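Local coordinates for cephalosporin hydroxylase CMCI (Streptomyces clavuligerus, PDB 2BM8) that takes part in cephamycin biosynthesis, probably as a cephalosporin hydroxylase, and may act as a methyltransferase, at the interface of chains A and B and the interface of chains A and C. Numbering follows the deposited sequence. Chains: chain A/B/C, Cephalosporin hydroxylase CMCI.

Contact 1 joins chain A to chain B and contact 2 joins chain A to chain C; their C-alpha centres lie about 45 Å apart, and they have no residue or secondary-structure element in common. The plan is similar in both: an N-terminal stretch of one copy (12-20 in contact 1, 29-34 in contact 2) meets a more C-terminal part of its neighbour. Each interface is two-fold symmetric, which gives each contact a twin with the chains exchanged. With two different two-fold interfaces, a chain can hold two neighbours at once, which fits the deposited six-copy assembly; the structure alone does not prove that this hexamer is the biological form.

Contact 1: the interface of chains A and B. Residues chain A 166, 192, 196, 199-200, 203; chain B 12, 15, 20.
B:Leu12 plugs an aromatic pocket on chain A lined by A:Phe166, A:Trp192, A:Tyr203 and A:Phe200, the last an engineered residue (naturally leucine). Its CB sits over the face of the A:Trp192 five-membered ring, 3.9 Å from the centroid, in a CH-pi contact. The methyls point to different rings, coming obliquely at the rims of A:Tyr203 and A:Phe166. CD1 is 3.4 Å from A:Tyr203 CE1, the side chains running past each other in opposite directions. CD2 is 3.8 Å from A:Phe166 CE1, lies in plane at the edge of the A:Phe200 ring and also touches A:Trp192. A chi1 of -105°, off a staggered value, accompanies this spread of the methyls.

Farther out, the rim of the B:Phe15 ring brings CE1 to A:Leu199 CD1 at 3.6 Å, the two side chains crossing nearly at right angles; one face of this ring is backed by B:Glu20 CA. The extended B:Glu20 side chain lays its CG against the A:Ala196 CB at 3.5 Å. Its carboxylate OE2 accepts the backbone N-H of A:Leu199 at 3.0 Å, on the syn side but 34° out of the carboxylate plane. As this amide belongs to the first turn of helix 197-205, the helix end may stabilise negative charge on the carboxylate.

In the fold, the 3-10 helix 12-15 of chain B and the following loop dock against helices 165-175, 189-195 and 197-205 of chain A.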
ATOM      1  N   PHE A 166     -26.447  -6.527  24.322  1.00 22.92           N
ATOM      2  CA  PHE A 166     -26.688  -5.306  25.075  1.00 23.38           C
ATOM      3  C   PHE A 166     -27.520  -5.540  26.330  1.00 23.52           C
ATOM      4  O   PHE A 166     -27.351  -4.819  27.311  1.00 23.79           O
ATOM      5  CB  PHE A 166     -27.309  -4.237  24.178  1.00 23.46           C
ATOM      6  CG  PHE A 166     -26.325  -3.615  23.236  1.00 24.56           C
ATOM      7  CD1 PHE A 166     -26.341  -3.929  21.883  1.00 25.11           C
ATOM      8  CD2 PHE A 166     -25.360  -2.728  23.712  1.00 25.89           C
ATOM      9  CE1 PHE A 166     -25.420  -3.360  21.018  1.00 25.64           C
ATOM     10  CE2 PHE A 166     -24.420  -2.155  22.850  1.00 25.78           C
ATOM     11  CZ  PHE A 166     -24.450  -2.471  21.505  1.00 26.02           C
ATOM     12  N   TRP A 192     -21.032  -3.749  13.923  1.00 23.78           N
ATOM     13  CA  TRP A 192     -22.259  -3.120  14.386  1.00 23.44           C
ATOM     14  C   TRP A 192     -22.251  -1.632  14.106  1.00 23.57           C
ATOM     15  O   TRP A 192     -23.275  -1.071  13.749  1.00 23.35           O
ATOM     16  CB  TRP A 192     -22.443  -3.356  15.880  1.00 23.23           C
ATOM     17  CG  TRP A 192     -22.947  -4.706  16.206  1.00 22.88           C
ATOM     18  CD1 TRP A 192     -23.622  -5.560  15.374  1.00 23.18           C
ATOM     19  CD2 TRP A 192     -22.841  -5.378  17.465  1.00 22.91           C
ATOM     20  NE1 TRP A 192     -23.932  -6.721  16.041  1.00 23.62           N
ATOM     21  CE2 TRP A 192     -23.463  -6.635  17.327  1.00 23.12           C
ATOM     22  CE3 TRP A 192     -22.284  -5.044  18.707  1.00 22.94           C
ATOM     23  CZ2 TRP A 192     -23.539  -7.552  18.377  1.00 23.07           C
ATOM     24  CZ3 TRP A 192     -22.359  -5.957  19.746  1.00 22.06           C
ATOM     25  CH2 TRP A 192     -22.981  -7.194  19.575  1.00 22.76           C
ATOM     26  N   ALA A 196     -24.811   0.021  11.641  1.00 23.57           N
ATOM     27  CA  ALA A 196     -25.835   0.655  12.467  1.00 23.29           C
ATOM     28  C   ALA A 196     -25.258   1.745  13.350  1.00 23.11           C
ATOM     29  O   ALA A 196     -25.445   1.725  14.557  1.00 22.75           O
ATOM     30  CB  ALA A 196     -26.559  -0.396  13.314  1.00 23.21           C
ATOM     31  N   LEU A 199     -27.767   3.815  16.052  1.00 23.50           N
ATOM     32  CA  LEU A 199     -28.314   2.942  17.090  1.00 23.37           C
ATOM     33  C   LEU A 199     -27.196   2.392  17.970  1.00 23.19           C
ATOM     34  O   LEU A 199     -27.380   2.259  19.168  1.00 23.01           O
ATOM     35  CB  LEU A 199     -29.130   1.778  16.492  1.00 23.46           C
ATOM     36  CG  LEU A 199     -30.629   1.987  16.201  1.00 23.81           C
ATOM     37  CD1 LEU A 199     -31.265   0.670  15.764  1.00 23.73           C
ATOM     38  CD2 LEU A 199     -31.387   2.567  17.386  1.00 23.89           C
ATOM     39  N   PHE A 200     -26.042   2.091  17.382  1.00 23.07           N
ATOM     40  CA  PHE A 200     -24.924   1.536  18.142  1.00 23.21           C
ATOM     41  C   PHE A 200     -24.316   2.577  19.079  1.00 23.21           C
ATOM     42  O   PHE A 200     -24.013   2.274  20.228  1.00 23.00           O
ATOM     43  CB  PHE A 200     -23.840   0.969  17.224  1.00 23.39           C
ATOM     44  CG  PHE A 200     -22.610   0.525  17.965  1.00 24.06           C
ATOM     45  CD1 PHE A 200     -22.599  -0.685  18.638  1.00 24.01           C
ATOM     46  CD2 PHE A 200     -21.484   1.345  18.028  1.00 24.30           C
ATOM     47  CE1 PHE A 200     -21.496  -1.081  19.348  1.00 24.84           C
ATOM     48  CE2 PHE A 200     -20.374   0.956  18.730  1.00 24.72           C
ATOM     49  CZ  PHE A 200     -20.372  -0.259  19.393  1.00 25.46           C
ATOM     50  N   TYR A 203     -26.747   3.110  21.913  1.00 22.70           N
ATOM     51  CA  TYR A 203     -26.778   1.956  22.814  1.00 22.52           C
ATOM     52  C   TYR A 203     -25.538   1.893  23.697  1.00 22.27           C
ATOM     53  O   TYR A 203     -25.651   1.674  24.895  1.00 22.47           O
ATOM     54  CB  TYR A 203     -26.916   0.639  22.023  1.00 22.61           C
ATOM     55  CG  TYR A 203     -28.271   0.389  21.358  1.00 22.70           C
ATOM     56  CD1 TYR A 203     -28.515  -0.803  20.682  1.00 22.56           C
ATOM     57  CD2 TYR A 203     -29.301   1.340  21.392  1.00 22.75           C
ATOM     58  CE1 TYR A 203     -29.741  -1.048  20.069  1.00 22.65           C
ATOM     59  CE2 TYR A 203     -30.525   1.101  20.775  1.00 22.60           C
ATOM     60  CZ  TYR A 203     -30.736  -0.092  20.116  1.00 23.16           C
ATOM     61  OH  TYR A 203     -31.944  -0.328  19.502  1.00 24.00           O
TER
ATOM     62  N   LEU B  12     -28.993  -5.916  16.955  1.00 36.63           N
ATOM     63  CA  LEU B  12     -28.237  -5.225  15.918  1.00 36.00           C
ATOM     64  C   LEU B  12     -27.757  -6.132  14.774  1.00 35.51           C
ATOM     65  O   LEU B  12     -27.350  -5.633  13.731  1.00 35.31           O
ATOM     66  CB  LEU B  12     -27.052  -4.480  16.547  1.00 36.07           C
ATOM     67  CG  LEU B  12     -27.204  -2.956  16.661  1.00 36.11           C
ATOM     68  CD1 LEU B  12     -28.494  -2.557  17.342  1.00 35.53           C
ATOM     69  CD2 LEU B  12     -26.000  -2.342  17.393  1.00 36.26           C
ATOM     70  N   PHE B  15     -29.347  -5.940  11.184  1.00 34.83           N
ATOM     71  CA  PHE B  15     -28.905  -4.927  10.229  1.00 34.90           C
ATOM     72  C   PHE B  15     -27.654  -5.298   9.439  1.00 34.87           C
ATOM     73  O   PHE B  15     -27.287  -4.588   8.516  1.00 34.99           O
ATOM     74  CB  PHE B  15     -28.708  -3.586  10.946  1.00 34.81           C
ATOM     75  CG  PHE B  15     -29.931  -3.112  11.684  1.00 34.61           C
ATOM     76  CD1 PHE B  15     -29.855  -2.753  13.021  1.00 34.65           C
ATOM     77  CD2 PHE B  15     -31.165  -3.050  11.041  1.00 34.39           C
ATOM     78  CE1 PHE B  15     -30.981  -2.322  13.703  1.00 34.91           C
ATOM     79  CE2 PHE B  15     -32.294  -2.622  11.712  1.00 34.70           C
ATOM     80  CZ  PHE B  15     -32.206  -2.255  13.047  1.00 35.04           C
ATOM     81  N   GLU B  20     -29.553   0.317   9.024  1.00 31.40           N
ATOM     82  CA  GLU B  20     -30.629   0.467  10.012  1.00 31.25           C
ATOM     83  C   GLU B  20     -31.984   0.850   9.422  1.00 30.91           C
ATOM     84  O   GLU B  20     -33.013   0.706  10.088  1.00 30.66           O
ATOM     85  CB  GLU B  20     -30.305   1.571  11.022  1.00 31.32           C
ATOM     86  CG  GLU B  20     -28.944   1.511  11.649  1.00 32.04           C
ATOM     87  CD  GLU B  20     -28.551   2.832  12.289  1.00 32.51           C
ATOM     88  OE1 GLU B  20     -27.823   3.628  11.648  1.00 32.49           O
ATOM     89  OE2 GLU B  20     -28.965   3.063  13.435  1.00 32.53           O
TER

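Contact 2: the interface of chains A and C. Residues chain A 29, 32-34, 48; chain C 213, 215-216.
The backbone N-H of C:Met215 donates to the carbonyl O of A:Arg34, with N and O 2.8 Å apart. The bond is nearly straight, 172° at the hydrogen, and the donor lies in the carbonyl plane. C:Met213 O also comes close to this oxygen, but both atoms can only accept, which makes that pair a doubtful feature of the model.

The first carbons of the C:Met215 side chain lie against the A:Pro33 and A:Arg34 carbonyls, with CG 3.4 Å from A:Pro33 O. On another flank, A:Leu29 crosses it at about a right angle, with CD2 3.9 Å from the C:Met215 CB. A:Arg32 adds its aliphatic part, CD approaching that CB at 4.1 Å.

C:Leu216 meets A:Arg34 instead. Its CD2 stands 3.7 Å above the plane of the A:Arg34 guanidinium, centrally over the face, while CB lies near NE. A:Arg34 CG is anti to the backbone N (chi1 -176°), which directs the chain away from that nitrogen. A methyl thus caps the guanidinium face, an apolar contact in which the two side chains cross at a slant.

Beside A:Leu48 a water bridges the chains, 3.1 Å from A:Leu48 O and 3.1 Å from C:Met215 O, with a weak contact to C:Leu216 O.

C:Met215 and C:Leu216 directly follow strand 211-214, whereas the A:Leu29 to A:Arg34 loop leads into strand 35-37, and A:Leu48 lies in the loop after 3-10 helix 38-43.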
ATOM      1  N   LEU A  29       1.419 -28.900   3.334  1.00 28.12           N
ATOM      2  CA  LEU A  29       2.162 -28.206   2.284  1.00 27.58           C
ATOM      3  C   LEU A  29       1.789 -28.849   0.937  1.00 27.59           C
ATOM      4  O   LEU A  29       1.772 -30.082   0.792  1.00 27.52           O
ATOM      5  CB  LEU A  29       3.659 -28.310   2.554  1.00 27.43           C
ATOM      6  CG  LEU A  29       4.513 -27.048   2.589  1.00 27.11           C
ATOM      7  CD1 LEU A  29       3.955 -25.959   3.474  1.00 25.70           C
ATOM      8  CD2 LEU A  29       5.892 -27.444   3.054  1.00 27.37           C
ATOM      9  N   ARG A  32       5.102 -27.428  -2.725  1.00 21.52           N
ATOM     10  CA  ARG A  32       6.536 -27.386  -2.463  1.00 20.28           C
ATOM     11  C   ARG A  32       6.922 -28.508  -1.523  1.00 19.07           C
ATOM     12  O   ARG A  32       6.091 -28.972  -0.765  1.00 18.47           O
ATOM     13  CB  ARG A  32       6.908 -26.051  -1.817  1.00 20.36           C
ATOM     14  CG  ARG A  32       6.414 -25.891  -0.378  1.00 20.36           C
ATOM     15  CD  ARG A  32       6.279 -24.459   0.096  1.00 20.65           C
ATOM     16  NE  ARG A  32       5.356 -23.710  -0.743  1.00 22.12           N
ATOM     17  CZ  ARG A  32       5.093 -22.416  -0.614  1.00 22.29           C
ATOM     18  NH1 ARG A  32       5.666 -21.693   0.344  1.00 22.85           N
ATOM     19  NH2 ARG A  32       4.233 -21.846  -1.438  1.00 21.54           N
ATOM     20  N   PRO A  33       8.178 -28.932  -1.541  1.00 18.60           N
ATOM     21  CA  PRO A  33       8.656 -29.895  -0.544  1.00 18.55           C
ATOM     22  C   PRO A  33       8.805 -29.233   0.814  1.00 18.79           C
ATOM     23  O   PRO A  33       9.067 -28.016   0.899  1.00 19.09           O
ATOM     24  CB  PRO A  33      10.021 -30.303  -1.079  1.00 18.44           C
ATOM     25  CG  PRO A  33      10.479 -29.125  -1.870  1.00 18.27           C
ATOM     26  CD  PRO A  33       9.241 -28.552  -2.489  1.00 18.61           C
ATOM     27  N   ARG A  34       8.632 -30.008   1.875  1.00 18.65           N
ATOM     28  CA  ARG A  34       8.888 -29.485   3.209  1.00 19.05           C
ATOM     29  C   ARG A  34      10.377 -29.142   3.388  1.00 19.08           C
ATOM     30  O   ARG A  34      10.731 -28.181   4.093  1.00 19.05           O
ATOM     31  CB  ARG A  34       8.434 -30.477   4.275  1.00 19.02           C
ATOM     32  CG  ARG A  34       8.609 -29.920   5.634  1.00 19.53           C
ATOM     33  CD  ARG A  34       7.624 -30.392   6.664  1.00 20.39           C
ATOM     34  NE  ARG A  34       7.993 -29.816   7.955  1.00 20.00           N
ATOM     35  CZ  ARG A  34       7.552 -30.234   9.124  1.00 20.63           C
ATOM     36  NH1 ARG A  34       6.709 -31.249   9.209  1.00 19.86           N
ATOM     37  NH2 ARG A  34       7.966 -29.621  10.228  1.00 22.12           N
ATOM     38  N   LEU A  48       3.254 -18.263   2.596  1.00 21.12           N
ATOM     39  CA  LEU A  48       3.089 -19.118   3.770  1.00 21.14           C
ATOM     40  C   LEU A  48       3.121 -20.618   3.433  1.00 21.30           C
ATOM     41  O   LEU A  48       3.726 -21.411   4.165  1.00 21.01           O
ATOM     42  CB  LEU A  48       1.780 -18.731   4.480  1.00 20.89           C
ATOM     43  CG  LEU A  48       1.513 -19.188   5.915  1.00 21.17           C
ATOM     44  CD1 LEU A  48       2.747 -19.146   6.800  1.00 20.36           C
ATOM     45  CD2 LEU A  48       0.408 -18.353   6.520  1.00 21.73           C
TER
ATOM     46  N   MET C 213      16.108 -26.192   4.515  1.00 12.65           N
ATOM     47  CA  MET C 213      15.204 -25.161   5.007  1.00 12.60           C
ATOM     48  C   MET C 213      13.811 -25.771   5.168  1.00 12.71           C
ATOM     49  O   MET C 213      13.233 -26.276   4.203  1.00 12.80           O
ATOM     50  CB  MET C 213      15.140 -23.976   4.053  1.00 12.21           C
ATOM     51  CG  MET C 213      14.236 -22.869   4.550  1.00 12.12           C
ATOM     52  SD  MET C 213      14.536 -21.302   3.747  1.00 12.47           S
ATOM     53  CE  MET C 213      14.432 -21.784   2.025  1.00 12.14           C
ATOM     54  N   MET C 215      10.172 -25.659   5.210  1.00 13.54           N
ATOM     55  CA  MET C 215       9.237 -24.734   4.586  1.00 13.34           C
ATOM     56  C   MET C 215       7.909 -24.593   5.299  1.00 13.72           C
ATOM     57  O   MET C 215       7.150 -23.687   4.969  1.00 14.08           O
ATOM     58  CB  MET C 215       8.985 -25.145   3.145  1.00 12.87           C
ATOM     59  CG  MET C 215      10.213 -25.079   2.285  1.00 12.23           C
ATOM     60  SD  MET C 215      11.024 -23.484   2.278  1.00 11.08           S
ATOM     61  CE  MET C 215       9.948 -22.605   1.110  1.00 11.15           C
ATOM     62  N   LEU C 216       7.614 -25.471   6.255  1.00 13.95           N
ATOM     63  CA  LEU C 216       6.433 -25.293   7.100  1.00 14.30           C
ATOM     64  C   LEU C 216       6.572 -24.092   8.038  1.00 13.93           C
ATOM     65  O   LEU C 216       5.593 -23.385   8.302  1.00 14.21           O
ATOM     66  CB  LEU C 216       6.147 -26.549   7.921  1.00 14.61           C
ATOM     67  CG  LEU C 216       4.771 -26.596   8.609  1.00 15.08           C
ATOM     68  CD1 LEU C 216       3.653 -26.505   7.606  1.00 15.40           C
ATOM     69  CD2 LEU C 216       4.620 -27.875   9.433  1.00 15.86           C
TER
HETATM   70  O   HOH W   1       5.947 -21.245   6.365  1.00 38.03           O